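Local atomic coordinates of alkylhalidase CmlS (Streptomyces venezuelae, PDB entry 3I3L), a protein that is a flavin-dependent halogenase of chloramphenicol biosynthesis, binding FAD and probably acting as an oxidoreductase. Residues Ser24-Gly35 against Glu176-Gly184. Residues are numbered along the deposited sequence; the frame is centred on the assembly and turned at random.
With FAD (flavin-adenine dinucleotide), chain B.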
loop_
_atom_site.group_PDB
_atom_site.type_symbol
_atom_site.label_atom_id
_atom_site.label_comp_id
_atom_site.label_asym_id
_atom_site.label_seq_id
_atom_site.Cartn_x
_atom_site.Cartn_y
_atom_site.Cartn_z
ATOM N N SER A 24 22.161 0.857 -18.184
ATOM C CA SER A 24 21.951 -0.579 -18.275
ATOM C C SER A 24 20.914 -0.942 -19.306
ATOM O O SER A 24 19.996 -0.205 -19.591
ATOM C CB SER A 24 21.490 -1.148 -16.918
ATOM O OG SER A 24 22.553 -1.112 -15.963
ATOM N N LYS A 25 21.099 -2.121 -19.882
ATOM C CA LYS A 25 20.026 -2.784 -20.599
ATOM C C LYS A 25 19.156 -3.577 -19.607
ATOM O O LYS A 25 19.672 -4.453 -18.869
ATOM C CB LYS A 25 20.629 -3.750 -21.611
ATOM C CG LYS A 25 19.649 -4.233 -22.663
ATOM C CD LYS A 25 20.425 -4.836 -23.850
ATOM C CE LYS A 25 19.499 -5.153 -25.027
ATOM N NZ LYS A 25 18.886 -3.868 -25.619
ATOM N N VAL A 26 17.849 -3.336 -19.623
ATOM C CA VAL A 26 16.983 -3.964 -18.632
ATOM C C VAL A 26 15.800 -4.635 -19.255
ATOM O O VAL A 26 15.034 -3.978 -19.954
ATOM C CB VAL A 26 16.429 -2.920 -17.599
ATOM C CG1 VAL A 26 15.654 -3.650 -16.526
ATOM C CG2 VAL A 26 17.560 -2.103 -16.999
ATOM N N ALA A 27 15.643 -5.931 -18.996
ATOM C CA ALA A 27 14.463 -6.668 -19.387
ATOM C C ALA A 27 13.404 -6.577 -18.272
ATOM O O ALA A 27 13.731 -6.641 -17.070
ATOM C CB ALA A 27 14.776 -8.147 -19.593
ATOM N N ILE A 28 12.146 -6.401 -18.691
ATOM C CA ILE A 28 11.071 -6.315 -17.768
ATOM C C ILE A 28 10.038 -7.319 -18.127
ATOM O O ILE A 28 9.466 -7.272 -19.212
ATOM C CB ILE A 28 10.435 -4.915 -17.728
ATOM C CG1 ILE A 28 11.402 -3.894 -17.121
ATOM C CG2 ILE A 28 9.170 -4.945 -16.789
ATOM C CD1 ILE A 28 10.733 -2.405 -17.222
ATOM N N ILE A 29 9.771 -8.231 -17.211
ATOM C CA ILE A 29 8.715 -9.250 -17.418
ATOM C C ILE A 29 7.373 -8.744 -16.917
ATOM O O ILE A 29 7.209 -8.554 -15.707
ATOM C CB ILE A 29 9.058 -10.537 -16.585
ATOM C CG1 ILE A 29 10.428 -11.085 -16.967
ATOM C CG2 ILE A 29 8.016 -11.625 -16.732
ATOM C CD1 ILE A 29 11.103 -11.936 -15.835
ATOM N N GLY A 30 6.394 -8.586 -17.824
ATOM C CA GLY A 30 5.067 -8.131 -17.487
ATOM C C GLY A 30 4.817 -6.676 -17.844
ATOM O O GLY A 30 5.619 -5.817 -17.571
ATOM N N GLY A 31 3.679 -6.394 -18.475
ATOM C CA GLY A 31 3.334 -5.007 -18.794
ATOM C C GLY A 31 2.121 -4.473 -18.045
ATOM O O GLY A 31 1.414 -3.599 -18.566
ATOM N N GLY A 32 1.841 -5.005 -16.838
ATOM C CA GLY A 32 0.795 -4.407 -15.980
ATOM C C GLY A 32 1.393 -3.131 -15.378
ATOM O O GLY A 32 2.457 -2.726 -15.800
ATOM N N PRO A 33 0.727 -2.521 -14.374
ATOM C CA PRO A 33 1.196 -1.310 -13.725
ATOM C C PRO A 33 2.653 -1.422 -13.223
ATOM O O PRO A 33 3.417 -0.466 -13.448
ATOM C CB PRO A 33 0.213 -1.118 -12.535
ATOM C CG PRO A 33 -1.018 -1.778 -13.016
ATOM C CD PRO A 33 -0.595 -2.944 -13.890
ATOM N N ALA A 34 3.051 -2.537 -12.565
ATOM C CA ALA A 34 4.469 -2.640 -12.114
ATOM C C ALA A 34 5.410 -2.530 -13.307
ATOM O O ALA A 34 6.388 -1.768 -13.260
ATOM C CB ALA A 34 4.786 -3.894 -11.306
ATOM N N GLY A 35 5.129 -3.288 -14.369
ATOM C CA GLY A 35 5.997 -3.257 -15.567
ATOM C C GLY A 35 6.085 -1.907 -16.286
ATOM O O GLY A 35 7.169 -1.403 -16.574
ATOM N N GLU A 176 19.695 -11.458 -23.681
ATOM C CA GLU A 176 20.492 -11.138 -22.507
ATOM C C GLU A 176 20.306 -9.692 -22.109
ATOM O O GLU A 176 19.957 -8.859 -22.943
ATOM C CB GLU A 176 21.991 -11.463 -22.684
ATOM C CG GLU A 176 22.781 -10.520 -23.591
ATOM C CD GLU A 176 24.251 -10.814 -23.642
ATOM O OE1 GLU A 176 24.752 -10.895 -24.786
ATOM O OE2 GLU A 176 24.942 -10.909 -22.578
ATOM N N SER A 177 20.514 -9.406 -20.819
ATOM C CA SER A 177 20.434 -8.037 -20.314
ATOM C C SER A 177 21.264 -7.901 -19.047
ATOM O O SER A 177 21.717 -8.913 -18.479
ATOM C CB SER A 177 18.954 -7.659 -20.106
ATOM O OG SER A 177 18.381 -8.445 -19.026
ATOM N N ASP A 178 21.537 -6.664 -18.634
ATOM C CA ASP A 178 22.258 -6.392 -17.425
ATOM C C ASP A 178 21.397 -6.652 -16.155
ATOM O O ASP A 178 21.919 -7.169 -15.129
ATOM C CB ASP A 178 22.694 -4.943 -17.392
ATOM C CG ASP A 178 23.646 -4.602 -18.542
ATOM O OD1 ASP A 178 24.594 -5.381 -18.707
ATOM O OD2 ASP A 178 23.419 -3.572 -19.235
ATOM N N PHE A 179 20.128 -6.240 -16.225
ATOM C CA PHE A 179 19.194 -6.469 -15.113
ATOM C C PHE A 179 17.895 -7.018 -15.619
ATOM O O PHE A 179 17.580 -6.900 -16.850
ATOM C CB PHE A 179 18.944 -5.209 -14.292
ATOM C CG PHE A 179 20.118 -4.764 -13.517
ATOM C CD1 PHE A 179 20.303 -5.172 -12.214
ATOM C CD2 PHE A 179 21.031 -3.867 -14.069
ATOM C CE1 PHE A 179 21.408 -4.748 -11.463
ATOM C CE2 PHE A 179 22.177 -3.437 -13.320
ATOM C CZ PHE A 179 22.345 -3.852 -12.024
ATOM N N VAL A 180 17.161 -7.677 -14.707
ATOM C CA VAL A 180 15.807 -8.065 -14.977
ATOM C C VAL A 180 14.882 -7.603 -13.867
ATOM O O VAL A 180 15.245 -7.653 -12.696
ATOM C CB VAL A 180 15.671 -9.600 -15.204
ATOM C CG1 VAL A 180 16.142 -10.414 -13.989
ATOM C CG2 VAL A 180 14.197 -9.941 -15.586
ATOM N N ILE A 181 13.698 -7.118 -14.233
ATOM C CA ILE A 181 12.661 -6.855 -13.248
ATOM C C ILE A 181 11.545 -7.876 -13.481
ATOM O O ILE A 181 10.961 -7.924 -14.589
ATOM C CB ILE A 181 12.062 -5.427 -13.365
ATOM C CG1 ILE A 181 13.047 -4.379 -12.826
ATOM C CG2 ILE A 181 10.678 -5.351 -12.604
ATOM C CD1 ILE A 181 12.620 -3.003 -13.175
ATOM N N ASP A 182 11.216 -8.655 -12.457
ATOM C CA ASP A 182 9.978 -9.475 -12.563
ATOM C C ASP A 182 8.770 -8.649 -12.107
ATOM O O ASP A 182 8.616 -8.348 -10.928
ATOM C CB ASP A 182 10.076 -10.758 -11.758
ATOM C CG ASP A 182 8.888 -11.705 -11.984
ATOM O OD1 ASP A 182 7.909 -11.323 -12.695
ATOM O OD2 ASP A 182 8.927 -12.832 -11.403
ATOM N N ALA A 183 7.928 -8.262 -13.063
ATOM C CA ALA A 183 6.703 -7.548 -12.742
ATOM C C ALA A 183 5.588 -8.386 -13.322
ATOM O O ALA A 183 4.598 -7.858 -13.848
ATOM C CB ALA A 183 6.743 -6.165 -13.370
ATOM N N GLY A 184 5.794 -9.700 -13.276
ATOM C CA GLY A 184 4.875 -10.636 -13.879
ATOM C C GLY A 184 3.644 -10.962 -13.044
ATOM O O GLY A 184 2.887 -11.911 -13.377
HETATM P PA FAD B . -0.526 -7.594 -12.752
HETATM O O1A FAD B . -1.002 -9.013 -12.542
HETATM O O2A FAD B . -1.573 -6.536 -12.766
HETATM O O5B FAD B . 0.311 -7.550 -14.154
HETATM C C5B FAD B . 1.252 -8.559 -14.457
HETATM C C4B FAD B . 1.342 -8.820 -15.978
HETATM O O4B FAD B . 2.398 -9.786 -16.191
HETATM C C3B FAD B . 0.082 -9.423 -16.550
HETATM O O3B FAD B . -0.432 -8.587 -17.541
HETATM C C2B FAD B . 0.524 -10.765 -17.154
HETATM O O2B FAD B . -0.035 -10.960 -18.415
HETATM C C1B FAD B . 2.036 -10.634 -17.255
HETATM N N9A FAD B . 2.832 -11.841 -17.144
HETATM C C8A FAD B . 2.707 -12.837 -16.221
HETATM N N7A FAD B . 3.668 -13.759 -16.447
HETATM C C5A FAD B . 4.359 -13.412 -17.558
HETATM C C6A FAD B . 5.415 -14.009 -18.221
HETATM N N6A FAD B . 5.941 -15.140 -17.787
HETATM N N1A FAD B . 5.937 -13.362 -19.309
HETATM C C2A FAD B . 5.415 -12.178 -19.768
HETATM N N3A FAD B . 4.383 -11.599 -19.095
HETATM C C4A FAD B . 3.860 -12.201 -18.004
HETATM N N1 FAD B . -5.465 -3.413 -6.234
HETATM C C2 FAD B . -5.828 -2.083 -6.098
HETATM O O2 FAD B . -4.941 -1.243 -6.175
HETATM N N3 FAD B . -7.126 -1.717 -5.861
HETATM C C4 FAD B . -8.111 -2.664 -5.756
HETATM O O4 FAD B . -9.312 -2.293 -5.559
HETATM C C4X FAD B . -7.753 -4.010 -5.858
HETATM N N5 FAD B . -8.714 -4.980 -5.776
HETATM C C5X FAD B . -8.367 -6.295 -5.984
HETATM C C6 FAD B . -9.342 -7.298 -5.889
HETATM C C7 FAD B . -8.975 -8.616 -6.019
HETATM C C7M FAD B . -10.003 -9.719 -5.942
HETATM C C8 FAD B . -7.645 -8.912 -6.299
HETATM C C8M FAD B . -7.223 -10.305 -6.547
HETATM C C9 FAD B . -6.651 -7.929 -6.354
HETATM C C9A FAD B . -7.052 -6.611 -6.197
HETATM N N10 FAD B . -6.084 -5.655 -6.315
HETATM C C10 FAD B . -6.409 -4.369 -6.101
HETATM C "C1'" FAD B . -4.681 -6.148 -6.418
HETATM C "C2'" FAD B . -4.030 -5.599 -7.665
HETATM O "O2'" FAD B . -4.864 -5.856 -8.723
HETATM C "C3'" FAD B . -2.635 -6.094 -7.940
HETATM O "O3'" FAD B . -1.797 -5.750 -6.859
HETATM C "C4'" FAD B . -2.051 -5.421 -9.226
HETATM O "O4'" FAD B . -2.713 -5.849 -10.384
HETATM C "C5'" FAD B . -0.589 -5.814 -9.388
HETATM O "O5'" FAD B . -0.027 -5.163 -10.491
HETATM P P FAD B . 1.189 -5.906 -11.171
HETATM O O1P FAD B . 2.154 -6.374 -10.104
HETATM O O2P FAD B . 1.724 -5.057 -12.319
HETATM O O3P FAD B . 0.602 -7.322 -11.692
HETATM O O HOH W 1 3.264 -5.539 -14.485
#
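The hydroxyl of Ser-24 lies at the edge of the Phe-179 ring, near its plane, with OG 3.5 Å from CE2; the same hydroxyl is hydrogen-bonded to Thr-346, and helix 327-347, through Ile-342 and Thr-346, packs against the Phe-179 side chain. The carboxylate of Asp-178 receives Lys-25 N on the anti side of OD2, 19° out of its plane, at 2.8 Å. Because CG stands anti to the carbonyl carbon (chi1 -62°), the carboxylate reaches that amide while Asp-178 N and Phe-179 N both bind Lys-25 O. With an alanine in place of Asp-178, Lys-25 N would probably lose this acceptor at the start of strand 25-29, though the backbone bonds to Lys-25 O could persist. Ala-27 N and Ser-177 OG reach Phe-179 O from opposite faces of its carbonyl plane, the amide only moderately tilted and the hydroxyl, 2.8 Å from Phe-179 O, well above it. Parallel pairing continues through Ile-181 N to Ala-27 O and Ile-29 N to Ile-181 O, the latter almost straight at the carbonyl (175°).

Val-26, Ile-28, Phe-179 and Ile-181 share one face of the sheet; Ile-28 and Ile-181 lie side by side there, and helix 33-44 covers both. On the other face, the CD1 end of Ile-29 crosses Val-180, meeting its CG2 at 3.7 Å, while Ile-29 CG2 touches the adenine. Asp-182 OD1 closes an Asx turn on Gly-184 N. Beyond the strands, Ala-34 CB meets Ala-183 CB at 3.6 Å, and one water accepts from Gly-35 N and donates to Ala-183 O and FAD O2P.

These are central strands of a Rossmann-type FAD-binding fold. With Ala-34 N donating to FAD O2P (2.9 Å), the N-terminal end of helix 33-44 and the water offer polar partners to the diphosphate, whose negative charge the helix dipole would probably help stabilise.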